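Local structure of alpha-L-rhamnosidase (6GSZ) at residues E654-L659 / V692-A697; P662-L667 / G703-K708. The protein probably hydrolyses terminal non-reducing alpha-L-rhamnose residues from alpha-L-rhamnosides, acting as a calcium-binding glycosidase. All coordinates share one frame; numbering follows the deposited sequence.

Contact 1: residues E654-L659 / V692-A697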
loop_
_atom_site.group_PDB
_atom_site.type_symbol
_atom_site.label_atom_id
_atom_site.label_comp_id
_atom_site.label_asym_id
_atom_site.label_seq_id
_atom_site.Cartn_x
_atom_site.Cartn_y
_atom_site.Cartn_z
ATOM N N GLU A 654 0.855 34.092 -7.418
ATOM C CA GLU A 654 2.292 33.879 -7.251
ATOM C C GLU A 654 2.565 33.255 -5.873
ATOM O O GLU A 654 3.006 33.890 -4.939
ATOM C CB GLU A 654 3.033 35.202 -7.443
ATOM C CG GLU A 654 3.093 35.684 -8.886
ATOM C CD GLU A 654 4.296 35.179 -9.683
ATOM O OE1 GLU A 654 5.400 35.270 -9.150
ATOM O OE2 GLU A 654 4.086 34.633 -10.825
ATOM N N THR A 655 2.241 31.968 -5.796
ATOM C CA THR A 655 2.337 31.131 -4.621
ATOM C C THR A 655 3.224 29.934 -4.948
ATOM O O THR A 655 3.564 29.688 -6.114
ATOM C CB THR A 655 0.956 30.622 -4.217
ATOM O OG1 THR A 655 0.410 29.844 -5.298
ATOM C CG2 THR A 655 0.017 31.761 -3.867
ATOM N N GLN A 656 3.651 29.215 -3.920
ATOM C CA GLN A 656 4.485 28.062 -4.141
ATOM C C GLN A 656 3.798 27.101 -5.115
ATOM O O GLN A 656 4.435 26.623 -6.054
ATOM C CB GLN A 656 4.887 27.412 -2.828
ATOM C CG GLN A 656 5.847 28.264 -2.022
ATOM C CD GLN A 656 6.344 27.570 -0.780
ATOM O OE1 GLN A 656 6.410 26.335 -0.714
ATOM N NE2 GLN A 656 6.673 28.381 0.225
ATOM N N THR A 657 2.526 26.755 -4.861
ATOM C CA THR A 657 1.833 25.833 -5.772
ATOM C C THR A 657 1.553 26.481 -7.142
ATOM O O THR A 657 1.680 25.816 -8.190
ATOM C CB THR A 657 0.545 25.315 -5.134
ATOM O OG1 THR A 657 0.940 24.549 -3.999
ATOM C CG2 THR A 657 -0.293 24.480 -6.069
ATOM N N GLY A 658 1.136 27.746 -7.135
ATOM C CA GLY A 658 0.791 28.436 -8.364
ATOM C C GLY A 658 1.944 28.561 -9.364
ATOM O O GLY A 658 1.690 28.525 -10.582
ATOM N N LEU A 659 3.173 28.639 -8.841
ATOM C CA LEU A 659 4.361 28.620 -9.675
ATOM C C LEU A 659 4.828 27.182 -9.933
ATOM O O LEU A 659 5.269 26.853 -11.018
ATOM C CB LEU A 659 5.455 29.439 -9.002
ATOM C CG LEU A 659 5.257 30.945 -9.124
ATOM C CD1 LEU A 659 5.960 31.646 -7.991
ATOM C CD2 LEU A 659 5.725 31.449 -10.473
ATOM N N VAL A 692 7.448 25.638 4.123
ATOM C CA VAL A 692 6.652 25.041 3.044
ATOM C C VAL A 692 5.353 25.819 2.909
ATOM O O VAL A 692 4.737 26.208 3.922
ATOM C CB VAL A 692 6.337 23.558 3.299
ATOM C CG1 VAL A 692 7.572 22.759 3.623
ATOM C CG2 VAL A 692 5.289 23.381 4.381
ATOM N N GLY A 693 4.906 26.007 1.673
ATOM C CA GLY A 693 3.736 26.774 1.368
ATOM C C GLY A 693 2.712 26.047 0.507
ATOM O O GLY A 693 1.735 26.634 0.114
ATOM N N THR A 694 2.946 24.752 0.292
ATOM C CA THR A 694 2.124 23.900 -0.584
ATOM C C THR A 694 1.163 23.023 0.231
ATOM O O THR A 694 1.525 22.550 1.283
ATOM C CB THR A 694 3.058 23.049 -1.447
ATOM O OG1 THR A 694 3.988 22.361 -0.598
ATOM C CG2 THR A 694 3.820 23.843 -2.490
ATOM N N GLY A 695 -0.003 22.737 -0.375
ATOM C CA GLY A 695 -0.882 21.661 0.079
ATOM C C GLY A 695 -0.681 20.389 -0.736
ATOM O O GLY A 695 0.401 20.147 -1.290
ATOM N N PHE A 696 -1.748 19.594 -0.892
ATOM C CA PHE A 696 -1.626 18.278 -1.508
ATOM C C PHE A 696 -1.270 18.410 -2.992
ATOM O O PHE A 696 -0.740 17.464 -3.565
ATOM C CB PHE A 696 -2.900 17.437 -1.296
ATOM C CG PHE A 696 -3.082 16.733 0.029
ATOM C CD1 PHE A 696 -2.505 17.217 1.197
ATOM C CD2 PHE A 696 -3.851 15.594 0.101
ATOM C CE1 PHE A 696 -2.694 16.593 2.418
ATOM C CE2 PHE A 696 -4.066 14.975 1.327
ATOM C CZ PHE A 696 -3.478 15.452 2.474
ATOM N N ALA A 697 -1.681 19.522 -3.610
ATOM C CA ALA A 697 -1.451 19.661 -5.060
ATOM C C ALA A 697 0.026 19.945 -5.371
ATOM O O ALA A 697 0.495 19.548 -6.420
ATOM C CB ALA A 697 -2.315 20.759 -5.658
HETATM O O HOH W 1 1.022 27.588 -2.501
#

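Contact 2: residues P662-L667 / G703-K708. With CA (calcium ion), chain Q; MAN (alpha-D-mannopyranose), chain C.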
loop_
_atom_site.group_PDB
_atom_site.type_symbol
_atom_site.label_atom_id
_atom_site.label_comp_id
_atom_site.label_asym_id
_atom_site.label_seq_id
_atom_site.Cartn_x
_atom_site.Cartn_y
_atom_site.Cartn_z
ATOM N N PRO A 662 2.880 25.023 -13.072
ATOM C CA PRO A 662 3.257 25.294 -14.454
ATOM C C PRO A 662 4.758 25.090 -14.745
ATOM O O PRO A 662 5.092 24.771 -15.861
ATOM C CB PRO A 662 2.786 26.737 -14.659
ATOM C CG PRO A 662 2.839 27.328 -13.270
ATOM C CD PRO A 662 2.340 26.216 -12.382
ATOM N N LEU A 663 5.625 25.209 -13.739
ATOM C CA LEU A 663 7.024 24.893 -13.926
ATOM C C LEU A 663 7.217 23.394 -14.152
ATOM O O LEU A 663 7.889 22.977 -15.096
ATOM C CB LEU A 663 7.842 25.380 -12.731
ATOM C CG LEU A 663 8.040 26.899 -12.669
ATOM C CD1 LEU A 663 8.633 27.300 -11.323
ATOM C CD2 LEU A 663 8.921 27.373 -13.811
ATOM N N TYR A 664 6.624 22.551 -13.307
ATOM C CA TYR A 664 6.860 21.113 -13.442
ATOM C C TYR A 664 6.172 20.565 -14.701
ATOM O O TYR A 664 6.681 19.621 -15.350
ATOM C CB TYR A 664 6.345 20.365 -12.209
ATOM C CG TYR A 664 6.901 18.980 -12.108
ATOM C CD1 TYR A 664 8.226 18.783 -11.798
ATOM C CD2 TYR A 664 6.121 17.876 -12.406
ATOM C CE1 TYR A 664 8.769 17.512 -11.769
ATOM C CE2 TYR A 664 6.645 16.597 -12.380
ATOM C CZ TYR A 664 7.975 16.419 -12.035
ATOM O OH TYR A 664 8.555 15.195 -12.020
ATOM N N PHE A 665 4.992 21.124 -15.028
ATOM C CA PHE A 665 4.191 20.656 -16.148
ATOM C C PHE A 665 4.554 21.347 -17.479
ATOM O O PHE A 665 3.951 21.044 -18.512
ATOM C CB PHE A 665 2.696 20.798 -15.838
ATOM C CG PHE A 665 2.173 20.008 -14.647
ATOM C CD1 PHE A 665 2.791 18.865 -14.167
ATOM C CD2 PHE A 665 1.042 20.456 -14.004
ATOM C CE1 PHE A 665 2.270 18.169 -13.083
ATOM C CE2 PHE A 665 0.529 19.786 -12.910
ATOM C CZ PHE A 665 1.151 18.650 -12.456
ATOM N N ASP A 666 5.530 22.263 -17.438
ATOM C CA ASP A 666 6.113 22.921 -18.644
ATOM C C ASP A 666 5.024 23.695 -19.411
ATOM O O ASP A 666 4.828 23.528 -20.620
ATOM C CB ASP A 666 6.847 21.910 -19.533
ATOM C CG ASP A 666 8.063 21.275 -18.902
ATOM O OD1 ASP A 666 8.913 22.024 -18.369
ATOM O OD2 ASP A 666 8.188 20.039 -18.994
ATOM N N LEU A 667 4.329 24.594 -18.702
ATOM C CA LEU A 667 3.170 25.296 -19.256
ATOM C C LEU A 667 3.459 26.768 -19.616
ATOM O O LEU A 667 2.565 27.434 -20.098
ATOM C CB LEU A 667 2.004 25.239 -18.250
ATOM C CG LEU A 667 1.551 23.823 -17.891
ATOM C CD1 LEU A 667 0.368 23.840 -16.938
ATOM C CD2 LEU A 667 1.202 23.033 -19.140
ATOM N N GLY A 703 10.001 19.771 -4.481
ATOM C CA GLY A 703 11.429 19.536 -4.540
ATOM C C GLY A 703 11.880 19.205 -5.946
ATOM O O GLY A 703 12.935 19.675 -6.398
ATOM N N HIS A 704 11.112 18.386 -6.655
ATOM C CA HIS A 704 11.462 17.986 -8.006
ATOM C C HIS A 704 11.426 19.183 -8.942
ATOM O O HIS A 704 12.237 19.258 -9.885
ATOM C CB HIS A 704 10.564 16.874 -8.525
ATOM C CG HIS A 704 10.720 15.639 -7.723
ATOM N ND1 HIS A 704 11.915 14.959 -7.658
ATOM C CD2 HIS A 704 9.862 14.994 -6.901
ATOM C CE1 HIS A 704 11.775 13.914 -6.849
ATOM N NE2 HIS A 704 10.527 13.929 -6.359
ATOM N N THR A 705 10.525 20.127 -8.693
ATOM C CA THR A 705 10.397 21.302 -9.515
ATOM C C THR A 705 11.644 22.167 -9.323
ATOM O O THR A 705 12.256 22.675 -10.296
ATOM C CB THR A 705 9.135 22.105 -9.185
ATOM O OG1 THR A 705 7.973 21.298 -9.420
ATOM C CG2 THR A 705 9.043 23.376 -10.000
ATOM N N LEU A 706 12.045 22.383 -8.062
ATOM C CA LEU A 706 13.190 23.226 -7.783
ATOM C C LEU A 706 14.445 22.588 -8.371
ATOM O O LEU A 706 15.268 23.278 -9.011
ATOM C CB LEU A 706 13.311 23.477 -6.272
ATOM C CG LEU A 706 12.263 24.430 -5.711
ATOM C CD1 LEU A 706 12.177 24.277 -4.206
ATOM C CD2 LEU A 706 12.585 25.865 -6.088
ATOM N N SER A 707 14.625 21.288 -8.215
ATOM C CA SER A 707 15.800 20.604 -8.769
ATOM C C SER A 707 15.799 20.653 -10.303
ATOM O O SER A 707 16.857 20.803 -10.913
ATOM C CB SER A 707 15.876 19.176 -8.271
ATOM O OG SER A 707 16.101 19.162 -6.868
ATOM N N LYS A 708 14.640 20.571 -10.953
ATOM C CA LYS A 708 14.512 20.627 -12.413
ATOM C C LYS A 708 15.142 21.928 -12.935
ATOM O O LYS A 708 15.734 21.927 -14.032
ATOM C CB LYS A 708 13.029 20.560 -12.798
ATOM C CG LYS A 708 12.700 20.755 -14.274
ATOM C CD LYS A 708 11.224 20.557 -14.543
ATOM C CE LYS A 708 10.843 20.742 -15.999
ATOM N NZ LYS A 708 9.489 20.205 -16.258
HETATM CA CA CA Q . 4.675 22.597 -22.748
HETATM C C1 MAN C . 9.050 22.248 -24.048
HETATM C C2 MAN C . 7.511 22.219 -24.172
HETATM C C3 MAN C . 7.081 23.685 -24.474
HETATM C C4 MAN C . 7.720 24.710 -23.505
HETATM C C5 MAN C . 9.243 24.535 -23.444
HETATM C C6 MAN C . 9.947 25.530 -22.508
HETATM O O2 MAN C . 6.786 21.559 -23.048
HETATM O O3 MAN C . 5.633 23.777 -24.514
HETATM O O4 MAN C . 7.508 26.079 -23.905
HETATM O O5 MAN C . 9.503 23.188 -23.051
HETATM O O6 MAN C . 9.306 25.605 -21.227
HETATM O O HOH W 2 9.086 17.879 -15.312
HETATM O O HOH W 3 4.404 20.755 -21.366
HETATM O O HOH W 4 4.680 20.748 -24.371
HETATM O O HOH W 5 2.769 22.551 -23.512
HETATM O O HOH W 6 4.314 25.324 -22.728
#

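Contact 1: residues E654-L659 / V692-A697
Q656 lays its carboxamide against the backbone of G693, and T657 meets the methyl group of T694; these two meetings carry the contact. With chi1 at -69° the CG of Q656 stands beside its own backbone N, and the chain then runs out extended until the amide lies next to the G693 peptide. There G693 N donates to Q656 OE1 at 2.8 Å, but the bond is bent (134° at the hydrogen) and the donor sits above the amide plane. The other end of the amide, NE2, is hydrogen-bonded to the carbonyl of K691, so both halves of the group grip the loop. Packing is also close at T694: its CG2 comes within 3.3 Å of T657 OG1 and 3.7 Å of Q656 CB. The hydroxyl of T694 is held by T699, while T657 OG1 bonds to D580, whose carboxylate also takes the backbone N-H groups of G695 and A697.

The rest is looser. A water fills in between the chains, accepting from T657 N and donating to G693 O, 2.9 Å from each. T657 CG2 and A697 CB only graze at 4.3 Å. T655 and G693, on this watery side, are partly exposed; T655 is the N-cap, its OG1 accepting from G658 N at 2.9 Å.

In the fold, the contact ties the first turn of helix 656-664 to the loop leading into helix 699-708. That loop carries F696, which points away from the helix and touches the bound glucose. Q656 also packs on I685 of helix 671-687, L702 of helix 699-708 and M718 of helix 712-719, all within the six-hairpin glycosidase domain.

Contact 2: residues P662-L667 / G703-K708
K708 stretches its whole side chain across to the end of helix 656-664, where NZ meets the carboxylate of D666. CG is anti to the backbone N (chi1 174°) and the chain stays extended beyond it. It crosses D666 at a slant and forms a salt bridge, with K708 NZ 2.8 Å from OD1 and 3.0 Å from OD2 of D666. The same ammonium reaches the carbonyls of L663 and Y664, the latter at 3.0 Å from K708 NZ to Y664 O. Each of these four hydrogen bonds is weak, the ammonium being shared among several acceptors.

Closer to the two helix backbones, the contact is van der Waals packing. L663 and T705 cross nearly at right angles, L663 CB to T705 CG2 at 3.6 Å, while Y664 slants across T705 with Y664 CB 3.4 Å from T705 OG1, a hydroxyl already hydrogen-bonded to L701 O. Y664 lies side by side with H704, both pointing the same way, and Y664 CE1 comes to 3.8 Å from H704 CB. Over the centre of the tyrosine ring sits a water that donates to Y664 O.

D666 closes the helix in a Schellman motif, with phi at 61°, L667 N bonded back to P662 O and D666 N weakly to L663 O. Its carbonyl O binds a calcium ion at 2.3 Å, alongside O2 and O3 of a glycan mannose and four waters. The lysine charge probably offsets the negative helix end as well as the aspartate; D666 thus takes the salt bridge with its carboxylate and calcium with its backbone.

Contacts 1 and 2 lie 12 Å apart, centre to centre, in the six-hairpin glycosidase domain, and the continuous helix 656-664 links them. Along the chain the order is 654-659, 662-667, 692-697, 703-708, so the segments alternate: the start of helix 656-664 meets the loop ahead of helix 699-708, and its end meets the last turns of that helix. Helix 671-687, which lies between 662-667 and 692-697 in sequence, packs against both contacts. The loop of contact 1 also carries F696, which touches the bound glucose, whereas contact 2 lies beside the calcium and glycan at D666.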